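Local coordinates for ESAT-6-like protein MAB_3113 (Mycobacterium abscessus, PDB 4I0X), which is a secreted WXG100-family protein that pairs with its partner MAB_3112 as the EsxEF complex, probably a substrate of a type VII secretion system, at the interface of chains B and A. Numbering follows the deposited sequence. Chains: chain A, ESAT-6-like protein MAB_3113; chain B, ESAT-6-like protein MAB_3112.

The interface of chains B and A. Residues chain B 62-63, 66; chain A 57-58, 61, 64-65.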
ATOM      1  N   ALA B  62       2.581  -9.367   3.096  1.00 16.02           N
ATOM      2  CA  ALA B  62       3.007 -10.181   1.960  1.00 16.29           C
ATOM      3  C   ALA B  62       4.470  -9.910   1.640  1.00 14.72           C
ATOM      4  O   ALA B  62       5.219 -10.844   1.357  1.00 15.54           O
ATOM      5  CB  ALA B  62       2.134  -9.921   0.743  1.00 19.03           C
ATOM      6  N   LEU B  63       4.873  -8.651   1.717  1.00 13.30           N
ATOM      7  CA  LEU B  63       6.271  -8.258   1.501  1.00 12.79           C
ATOM      8  C   LEU B  63       7.228  -8.872   2.512  1.00 12.97           C
ATOM      9  O   LEU B  63       8.258  -9.366   2.157  1.00 13.37           O
ATOM     10  CB  LEU B  63       6.452  -6.723   1.526  1.00 11.52           C
ATOM     11  CG  LEU B  63       5.887  -6.020   0.308  1.00 11.47           C
ATOM     12  CD1 LEU B  63       5.807  -4.546   0.531  1.00 17.91           C
ATOM     13  CD2 LEU B  63       6.701  -6.330  -0.958  1.00 15.47           C
ATOM     14  N   ILE B  66       7.544 -12.733   1.785  1.00 20.14           N
ATOM     15  CA  ILE B  66       8.415 -13.139   0.690  1.00 17.32           C
ATOM     16  C   ILE B  66       9.851 -12.732   1.013  1.00 16.49           C
ATOM     17  O   ILE B  66      10.779 -13.419   0.644  1.00 17.17           O
ATOM     18  CB  ILE B  66       7.955 -12.543  -0.684  1.00 20.99           C
ATOM     19  CG1 ILE B  66       8.603 -13.251  -1.876  1.00 18.40           C
ATOM     20  CG2 ILE B  66       8.286 -11.079  -0.772  1.00 25.11           C
ATOM     21  CD1 ILE B  66       8.566 -14.721  -1.819  1.00 26.60           C
TER
ATOM     22  N   ALA A  57       5.833 -19.744  -3.803  1.00 21.25           N
ATOM     23  CA  ALA A  57       5.999 -18.752  -2.731  1.00 19.15           C
ATOM     24  C   ALA A  57       5.817 -17.351  -3.295  1.00 17.70           C
ATOM     25  O   ALA A  57       5.062 -16.515  -2.753  1.00 17.23           O
ATOM     26  CB  ALA A  57       7.375 -18.904  -2.075  1.00 19.10           C
ATOM     27  N   TYR A  58       6.453 -17.107  -4.432  1.00 20.21           N
ATOM     28  CA  TYR A  58       6.322 -15.808  -5.064  1.00 18.79           C
ATOM     29  C   TYR A  58       4.879 -15.559  -5.469  1.00 16.55           C
ATOM     30  O   TYR A  58       4.315 -14.483  -5.237  1.00 18.55           O
ATOM     31  CB  TYR A  58       7.198 -15.675  -6.306  1.00 21.82           C
ATOM     32  CG  TYR A  58       6.896 -14.375  -6.985  1.00 23.11           C
ATOM     33  CD1 TYR A  58       7.213 -13.170  -6.364  1.00 20.08           C
ATOM     34  CD2 TYR A  58       6.245 -14.336  -8.210  1.00 22.47           C
ATOM     35  CE1 TYR A  58       6.910 -11.974  -6.955  1.00 23.43           C
ATOM     36  CE2 TYR A  58       5.936 -13.140  -8.810  1.00 25.43           C
ATOM     37  CZ  TYR A  58       6.265 -11.957  -8.176  1.00 26.83           C
ATOM     38  OH  TYR A  58       5.960 -10.744  -8.761  1.00 29.37           O
ATOM     39  N   ALA A  61       2.627 -14.556  -2.452  1.00 16.41           N
ATOM     40  CA  ALA A  61       2.870 -13.213  -1.952  1.00 15.15           C
ATOM     41  C   ALA A  61       2.333 -12.218  -2.966  1.00 18.02           C
ATOM     42  O   ALA A  61       1.671 -11.277  -2.596  1.00 13.96           O
ATOM     43  CB  ALA A  61       4.329 -12.995  -1.720  1.00 15.51           C
ATOM     44  N   GLU A  64      -1.313 -11.841  -2.837  1.00 20.51           N
ATOM     45  CA  GLU A  64      -1.758 -11.081  -1.678  1.00 17.37           C
ATOM     46  C   GLU A  64      -1.564  -9.598  -1.906  1.00 19.28           C
ATOM     47  O   GLU A  64      -2.468  -8.796  -1.647  1.00 18.65           O
ATOM     48  CB  GLU A  64      -1.039 -11.521  -0.401  1.00 17.50           C
ATOM     49  CG  GLU A  64      -1.419 -12.886   0.038  1.00 33.10           C
ATOM     50  CD  GLU A  64      -0.431 -13.493   1.006  1.00 48.05           C
ATOM     51  OE1 GLU A  64      -0.495 -14.730   1.234  1.00 54.31           O
ATOM     52  OE2 GLU A  64       0.401 -12.729   1.546  1.00 51.29           O
ATOM     53  N   TRP A  65      -0.407  -9.199  -2.409  1.00 15.28           N
ATOM     54  CA  TRP A  65      -0.204  -7.774  -2.513  1.00 12.42           C
ATOM     55  C   TRP A  65      -0.960  -7.111  -3.640  1.00 12.51           C
ATOM     56  O   TRP A  65      -1.250  -5.929  -3.556  1.00 13.95           O
ATOM     57  CB  TRP A  65       1.265  -7.385  -2.516  1.00 15.98           C
ATOM     58  CG  TRP A  65       2.100  -7.659  -3.699  1.00 11.72           C
ATOM     59  CD1 TRP A  65       1.919  -7.238  -4.958  1.00 14.31           C
ATOM     60  CD2 TRP A  65       3.340  -8.369  -3.677  1.00 15.41           C
ATOM     61  NE1 TRP A  65       2.976  -7.652  -5.750  1.00 17.08           N
ATOM     62  CE2 TRP A  65       3.855  -8.354  -4.973  1.00 17.89           C
ATOM     63  CE3 TRP A  65       4.054  -9.033  -2.669  1.00 20.87           C
ATOM     64  CZ2 TRP A  65       5.048  -8.981  -5.306  1.00 23.59           C
ATOM     65  CZ3 TRP A  65       5.224  -9.655  -3.001  1.00 25.53           C
ATOM     66  CH2 TRP A  65       5.718  -9.618  -4.305  1.00 24.25           C
TER
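B:Ile66 packs against A:Ala61 at the apolar centre of this helix-to-helix contact between two WXG100 proteins, each a helical hairpin, joined as the EsxEF heterodimer. Helix 40-72 of chain B lies here on helix 52-87 of chain A, and the small A:Ala61 and B:Ala62 probably allow the backbones to come near: CB of A:Ala61 sits 3.8 Å from CB of B:Ile66, the branch point itself. The two arms of the isoleucine then part. With CG1 anti to the backbone N (chi1 -164°), the longer arm carries CD1 of B:Ile66 to the chain A backbone, 4.0 Å from the carbonyl O of A:Ala57 and next to CA of A:Tyr58. The shorter arm points to the indole, CG2 of B:Ile66 lying 4.0 Å from CZ3 on the six-membered ring of A:Trp65.

That ring also receives B:Leu63, three residues before B:Ile66 on the same helix. CD2 of B:Leu63 is 4.2 Å from both CE3 and CZ3 of A:Trp65, and the two side chains cross at about a right angle. The tryptophan is turned toward chain B by a chi1 of 72°, which places CG between its backbone N and carbonyl carbon, and the carbonyl O of A:Ala61 lies over one indole face near the rim.

B:Ala62 marks the passage to the polar rim. The methyl CB of B:Ala62 lies 4.0 Å from CE3 of A:Trp65 and also meets the carbonyl O of A:Ala61. On the outer flank A:Glu64 is poorly ordered; as modelled, its CB lies 3.7 Å from CB of B:Ala62 and may extend the apolar surface, while the position of its carboxylate is tentative.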